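Local coordinates for actinorhodin polyketide putative beta-ketoacyl synthase 2 (Streptomyces coelicolor A3, PDB 1TQY), which acts as the chain length factor subunit of the actinorhodin polyketide synthase, resembles the beta-ketoacyl-ACP synthases and probably partners a ketosynthase in building the polyketide chain, at residues B[224-229]-B[311-316]; B[302-307]-B[329-334]; B[363-368]-B[379-384]. All blocks are in the same frame, centred on the assembly; numbering follows the deposited sequence.

Contact 1 of 3, residues B[224-229]-B[311-316]; sequences LPFDER and ELDAAE
Phe226 of the 224-229 loop meets Asp313 and Glu316, one turn apart on helix 310-324 of the thiolase-like fold. The loop makes a type II beta turn from Leu224 to Asp227, with Phe226 at its third position, where phi is positive (77°). The backbone N of Phe226 donates to OD2 of Asp313 at 3.1 Å in an almost straight bond (175°), coming from above the carboxylate plane. The two oxygens of Asp313 divide the work: OD1 accepts from the backbone N of Gly308, while OD2 holds the turn and a water that also donates to Asp227 O. Phe226 CG lies anti to its carbonyl carbon, and the ring reaches back to the helix, CD2 lying 3.7 Å from Asp313 CB, with Asp313 OD1 over one face near the rim. Glu316 crosses the ring at about a right angle. Its CG, anti to the backbone N (chi1 174°), lies at the ring edge, in plane, and its carboxylate receives the backbone N-H groups of Asp305 and Gly306. Its oxygen OE1 lies 3.2 Å from CZ of Phe226, obliquely to the ring.

Contact 2 of 3, residues B[302-307]-B[329-334]; sequences VFADGA and VPVTVP
Val302 and Phe303 pair in parallel with Val331 and Thr332 through three backbone hydrogen bonds. Val302 N donates to Pro330 O at 3.0 Å, Thr332 N to Val302 O at 3.0 Å, and Ala304 N to Thr332 O at 3.2 Å; the last is the most bent, at 138°. Two CA-H...O contacts, Val331 CA to Val302 O and Phe303 CA to Thr332 O, supplement them.

The aromatic contact belongs to Phe303 and Thr332, whose side chains lie side by side on one face of the sheet. Thr332 CG2, placed between its backbone N and carbonyl carbon, sits 3.7 Å from the ring centroid and only 6° off the normal, a CH-pi contact over the centre. OG1, anti to the backbone N (chi1 -175°), is bonded to Ala363 O. Pro334 CG approaches CE2 of Phe303 obliquely at 3.6 Å.

Apolar branches pack on the face of Val302 and Val331. The side chains of Val302 and Val329 cross at about a right angle, CG2 of Val302 meeting CG1 of Val329 at 3.7 Å, while beyond the strand end Ala304 CB touches CG1 of Val331 and CG2 of Val333. Gly306 brings its CA to within 4.0 Å of Val333 CG1.

Helix 310-324 connects the two strands, packing Phe324 against Val302 and Val329; the arrangement is a beta-alpha-beta crossover of the thiolase-like fold.

Contact 3 of 3, residues B[363-368]-B[379-384]; sequences APTAGV and LVLGEP
Pro364 and Pro384 lie side by side and point the same way, with CD of Pro364 3.6 Å from CG of Pro384. The Pro364 ring also leans on the opposing backbone, its CB lying 3.3 Å from Gly382 O and near Glu383 O.

At Thr365 the contact turns polar. Its backbone N donates to Val380 O at 2.8 Å, and its OG1 donates to the same oxygen at 3.0 Å, the two reaching it from opposite faces of the carbonyl plane. OG1 can do so because it stands beside its own backbone N, anti to the carbonyl carbon (chi1 -54°). This hydroxyl accepts from the backbone N of Val333 as well. A weak bond of 3.4 Å from Gly382 N to Thr365 O completes the single bridge between Thr365 and Leu381.

Leu381 starts away from the opposite segment, but its end curls back: CD2 rests 3.7 Å from Thr365 CB and 3.6 Å from Val368 CB; the Leu381 side chain runs obliquely past that of Thr365 and at about a right angle to that of Val368. Leu379 also crosses Val368, its CD1 meeting CG1 at 4.0 Å.

The bridge joins two loops of the thiolase-like fold, one after helix 345-359 and one leaving strand 378-379, beside strand 330-332. Val331 of that strand bonds to Val380 through the backbone, while helix 26-34 touches Ala363 through Val33 and Pro384 through Leu34.

Overall arrangement
All three contacts lie on one side of the chain's centre, contact 2 with its centre about 14 Å from it, the centres of the others about 19 Å. Touching residues are all buried in contact 1 and nearly all in contact 2, while contact 3 has a buried middle and reaches the surface at Gly382 and Glu383. Contact 2 pairs regular strands through backbone bonds and apolar side chains; contact 1 sets a loop on the helix joining them and relies on buried carboxylates; contact 3 joins two loops. Contacts 1 and 2 share one crossover and meet through Glu316. Contact 3 continues contact 2 across Val331 and Thr332, and packs Gly367 and Val368 against the turn of contact 1.

Contact 1 of 3, residues B[224-229]-B[311-316]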
# COMPACT_ATOMS: atom_id res chain seq x y z
N LEU B 224 25.71 11.75 6.54
CA LEU B 224 26.40 11.46 7.78
C LEU B 224 25.49 11.30 8.99
O LEU B 224 25.49 12.13 9.89
CB LEU B 224 27.43 12.57 8.03
CG LEU B 224 28.40 12.84 6.87
CD1 LEU B 224 29.24 14.08 7.17
CD2 LEU B 224 29.29 11.63 6.67
N PRO B 225 24.71 10.21 9.04
CA PRO B 225 23.82 10.03 10.20
C PRO B 225 24.59 9.90 11.52
O PRO B 225 25.55 9.14 11.62
CB PRO B 225 23.04 8.76 9.84
CG PRO B 225 24.03 7.98 9.01
CD PRO B 225 24.60 9.08 8.11
N PHE B 226 24.14 10.66 12.52
CA PHE B 226 24.74 10.66 13.86
C PHE B 226 26.05 11.44 13.96
O PHE B 226 26.66 11.50 15.02
CB PHE B 226 24.93 9.23 14.38
CG PHE B 226 23.63 8.46 14.54
CD1 PHE B 226 23.43 7.27 13.86
CD2 PHE B 226 22.60 8.96 15.33
CE1 PHE B 226 22.22 6.57 13.97
CE2 PHE B 226 21.39 8.27 15.45
CZ PHE B 226 21.20 7.08 14.76
N ASP B 227 26.49 12.04 12.85
CA ASP B 227 27.72 12.84 12.86
C ASP B 227 27.35 14.29 13.18
O ASP B 227 26.27 14.76 12.78
CB ASP B 227 28.40 12.80 11.49
CG ASP B 227 29.76 13.45 11.50
OD1 ASP B 227 30.78 12.72 11.53
OD2 ASP B 227 29.82 14.69 11.49
N GLU B 228 28.22 15.01 13.87
CA GLU B 228 27.91 16.39 14.20
C GLU B 228 27.74 17.25 12.96
O GLU B 228 27.12 18.31 13.02
CB GLU B 228 28.99 16.99 15.11
CG GLU B 228 30.37 17.02 14.52
CD GLU B 228 31.34 17.79 15.40
OE1 GLU B 228 31.37 17.51 16.62
OE2 GLU B 228 32.05 18.67 14.86
N ARG B 229 28.27 16.79 11.83
CA ARG B 229 28.13 17.54 10.58
C ARG B 229 26.91 17.09 9.74
O ARG B 229 26.75 17.52 8.60
CB ARG B 229 29.40 17.44 9.73
CG ARG B 229 30.66 18.07 10.35
CD ARG B 229 30.50 19.58 10.59
NE ARG B 229 31.70 20.18 11.17
CZ ARG B 229 32.86 20.32 10.53
NH1 ARG B 229 32.98 19.90 9.28
NH2 ARG B 229 33.91 20.88 11.14
N GLU B 311 17.99 16.63 14.08
CA GLU B 311 16.85 16.47 14.96
C GLU B 311 16.33 15.03 14.98
O GLU B 311 15.88 14.55 16.02
CB GLU B 311 15.74 17.43 14.52
CG GLU B 311 14.52 17.43 15.43
CD GLU B 311 13.39 18.34 14.93
OE1 GLU B 311 12.40 18.52 15.68
OE2 GLU B 311 13.50 18.86 13.79
N LEU B 312 16.42 14.34 13.85
CA LEU B 312 15.94 12.97 13.76
C LEU B 312 16.96 11.98 14.31
O LEU B 312 16.59 10.93 14.82
CB LEU B 312 15.61 12.61 12.31
CG LEU B 312 14.46 13.40 11.68
CD1 LEU B 312 14.28 12.98 10.22
CD2 LEU B 312 13.18 13.13 12.46
N ASP B 313 18.24 12.30 14.17
CA ASP B 313 19.29 11.42 14.68
C ASP B 313 19.20 11.46 16.20
O ASP B 313 19.27 10.42 16.87
CB ASP B 313 20.69 11.89 14.24
CG ASP B 313 20.94 11.70 12.74
OD1 ASP B 313 20.38 10.74 12.16
OD2 ASP B 313 21.71 12.49 12.16
N ALA B 314 19.03 12.66 16.74
CA ALA B 314 18.94 12.84 18.18
C ALA B 314 17.74 12.08 18.72
O ALA B 314 17.83 11.43 19.77
CB ALA B 314 18.83 14.32 18.52
N ALA B 315 16.61 12.15 18.02
CA ALA B 315 15.43 11.42 18.47
C ALA B 315 15.71 9.92 18.49
O ALA B 315 15.42 9.23 19.46
CB ALA B 315 14.23 11.71 17.55
N GLU B 316 16.28 9.41 17.40
CA GLU B 316 16.59 7.99 17.33
C GLU B 316 17.61 7.51 18.36
O GLU B 316 17.45 6.44 18.95
CB GLU B 316 17.08 7.60 15.93
CG GLU B 316 17.54 6.15 15.87
CD GLU B 316 17.68 5.62 14.47
OE1 GLU B 316 18.31 6.31 13.63
OE2 GLU B 316 17.17 4.51 14.21
O HOH W 1 23.58 13.89 13.60

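Contact 2 of 3, residues B[302-307]-B[329-334]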
# COMPACT_ATOMS: atom_id res chain seq x y z
N VAL B 302 22.27 -3.01 16.73
CA VAL B 302 21.13 -2.24 16.26
C VAL B 302 21.42 -1.53 14.95
O VAL B 302 22.33 -0.69 14.87
CB VAL B 302 20.72 -1.19 17.30
CG1 VAL B 302 19.57 -0.36 16.78
CG2 VAL B 302 20.35 -1.88 18.61
N PHE B 303 20.69 -1.91 13.91
CA PHE B 303 20.82 -1.26 12.61
C PHE B 303 19.83 -0.12 12.64
O PHE B 303 18.65 -0.29 12.38
CB PHE B 303 20.47 -2.23 11.48
CG PHE B 303 21.60 -3.13 11.12
CD1 PHE B 303 22.02 -4.12 11.99
CD2 PHE B 303 22.28 -2.96 9.92
CE1 PHE B 303 23.11 -4.93 11.69
CE2 PHE B 303 23.38 -3.76 9.60
CZ PHE B 303 23.79 -4.75 10.48
N ALA B 304 20.34 1.06 12.99
CA ALA B 304 19.54 2.28 13.12
C ALA B 304 18.98 2.83 11.82
O ALA B 304 19.56 2.62 10.75
CB ALA B 304 20.38 3.35 13.82
N ASP B 305 17.87 3.54 11.92
CA ASP B 305 17.26 4.14 10.75
C ASP B 305 18.27 5.09 10.09
O ASP B 305 18.36 5.15 8.86
CB ASP B 305 15.97 4.87 11.16
CG ASP B 305 15.34 5.65 10.02
OD1 ASP B 305 14.88 5.03 9.03
OD2 ASP B 305 15.29 6.89 10.13
N GLY B 306 19.04 5.81 10.90
CA GLY B 306 20.05 6.72 10.36
C GLY B 306 19.50 7.81 9.47
O GLY B 306 19.83 7.89 8.28
N ALA B 307 18.68 8.68 10.05
CA ALA B 307 18.06 9.77 9.30
C ALA B 307 19.02 10.75 8.63
O ALA B 307 18.72 11.28 7.56
CB ALA B 307 17.10 10.53 10.21
N VAL B 329 24.72 -0.67 23.34
CA VAL B 329 24.69 -1.68 22.30
C VAL B 329 25.32 -1.12 21.03
O VAL B 329 25.20 0.06 20.74
CB VAL B 329 23.21 -2.14 22.04
CG1 VAL B 329 22.37 -0.96 21.56
CG2 VAL B 329 23.18 -3.30 21.06
N PRO B 330 26.04 -1.97 20.29
CA PRO B 330 26.67 -1.50 19.06
C PRO B 330 25.59 -0.97 18.13
O PRO B 330 24.54 -1.58 17.99
CB PRO B 330 27.33 -2.76 18.50
CG PRO B 330 27.75 -3.48 19.76
CD PRO B 330 26.51 -3.33 20.64
N VAL B 331 25.85 0.17 17.51
CA VAL B 331 24.88 0.72 16.58
C VAL B 331 25.62 0.89 15.27
O VAL B 331 26.81 1.21 15.26
CB VAL B 331 24.35 2.11 17.03
CG1 VAL B 331 23.40 2.67 15.97
CG2 VAL B 331 23.64 1.99 18.36
N THR B 332 24.92 0.68 14.16
CA THR B 332 25.55 0.85 12.86
C THR B 332 24.56 1.32 11.81
O THR B 332 23.35 1.11 11.93
CB THR B 332 26.26 -0.46 12.40
OG1 THR B 332 26.96 -0.20 11.19
CG2 THR B 332 25.25 -1.56 12.15
N VAL B 333 25.07 2.00 10.79
CA VAL B 333 24.24 2.53 9.73
C VAL B 333 24.93 2.30 8.38
O VAL B 333 25.51 3.22 7.80
CB VAL B 333 24.00 4.05 9.94
CG1 VAL B 333 23.09 4.61 8.85
CG2 VAL B 333 23.38 4.28 11.31
N PRO B 334 24.87 1.06 7.86
CA PRO B 334 25.51 0.78 6.57
C PRO B 334 24.92 1.55 5.40
O PRO B 334 25.59 1.76 4.39
CB PRO B 334 25.33 -0.73 6.43
CG PRO B 334 25.32 -1.20 7.87
CD PRO B 334 24.41 -0.18 8.51

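Contact 3 of 3, residues B[363-368]-B[379-384]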
# COMPACT_ATOMS: atom_id res chain seq x y z
N ALA B 363 28.61 -5.02 10.03
CA ALA B 363 28.86 -4.14 8.89
C ALA B 363 29.10 -2.75 9.47
O ALA B 363 28.32 -2.28 10.29
CB ALA B 363 27.65 -4.13 7.97
N PRO B 364 30.17 -2.07 9.06
CA PRO B 364 30.49 -0.73 9.57
C PRO B 364 29.72 0.44 8.96
O PRO B 364 28.98 0.27 7.99
CB PRO B 364 31.98 -0.62 9.30
CG PRO B 364 32.10 -1.29 7.95
CD PRO B 364 31.22 -2.53 8.13
N THR B 365 29.90 1.62 9.55
CA THR B 365 29.25 2.83 9.05
C THR B 365 30.34 3.66 8.38
O THR B 365 31.41 3.86 8.95
CB THR B 365 28.64 3.66 10.20
OG1 THR B 365 27.77 2.84 10.98
CG2 THR B 365 27.85 4.84 9.63
N ALA B 366 30.05 4.12 7.16
CA ALA B 366 30.99 4.92 6.38
C ALA B 366 30.75 6.42 6.53
O ALA B 366 29.64 6.84 6.85
CB ALA B 366 30.88 4.54 4.90
N GLY B 367 31.80 7.22 6.31
CA GLY B 367 31.69 8.67 6.37
C GLY B 367 31.76 9.37 7.71
O GLY B 367 32.57 10.28 7.90
N VAL B 368 30.88 8.97 8.63
CA VAL B 368 30.82 9.55 9.97
C VAL B 368 32.19 9.50 10.62
O VAL B 368 32.86 8.47 10.58
CB VAL B 368 29.82 8.76 10.84
CG1 VAL B 368 29.65 9.42 12.21
CG2 VAL B 368 28.48 8.66 10.12
N LEU B 379 28.70 3.77 18.04
CA LEU B 379 28.65 3.57 16.59
C LEU B 379 29.82 2.76 16.03
O LEU B 379 30.96 2.99 16.42
CB LEU B 379 28.63 4.91 15.84
CG LEU B 379 27.35 5.39 15.16
CD1 LEU B 379 27.72 6.52 14.19
CD2 LEU B 379 26.66 4.27 14.41
N VAL B 380 29.53 1.83 15.13
CA VAL B 380 30.57 1.03 14.51
C VAL B 380 31.05 1.78 13.27
O VAL B 380 30.34 1.87 12.26
CB VAL B 380 30.05 -0.35 14.07
CG1 VAL B 380 31.19 -1.17 13.49
CG2 VAL B 380 29.45 -1.09 15.28
N LEU B 381 32.26 2.33 13.34
CA LEU B 381 32.82 3.10 12.24
C LEU B 381 34.08 2.50 11.65
O LEU B 381 34.81 1.77 12.31
CB LEU B 381 33.13 4.52 12.71
CG LEU B 381 32.00 5.31 13.37
CD1 LEU B 381 32.56 6.58 14.00
CD2 LEU B 381 30.95 5.64 12.34
N GLY B 382 34.34 2.81 10.38
CA GLY B 382 35.53 2.30 9.72
C GLY B 382 35.50 0.84 9.32
O GLY B 382 34.94 0.47 8.29
N GLU B 383 36.11 -0.01 10.15
CA GLU B 383 36.17 -1.43 9.87
C GLU B 383 35.04 -2.22 10.53
O GLU B 383 34.45 -1.79 11.52
CB GLU B 383 37.53 -1.98 10.32
CG GLU B 383 38.75 -1.28 9.68
CD GLU B 383 38.71 -1.28 8.15
OE1 GLU B 383 38.50 -2.36 7.54
OE2 GLU B 383 38.89 -0.19 7.55
N PRO B 384 34.71 -3.40 9.97
CA PRO B 384 33.64 -4.21 10.56
C PRO B 384 34.10 -4.64 11.95
O PRO B 384 35.29 -4.89 12.16
CB PRO B 384 33.52 -5.39 9.60
CG PRO B 384 33.97 -4.81 8.29
CD PRO B 384 35.16 -3.98 8.70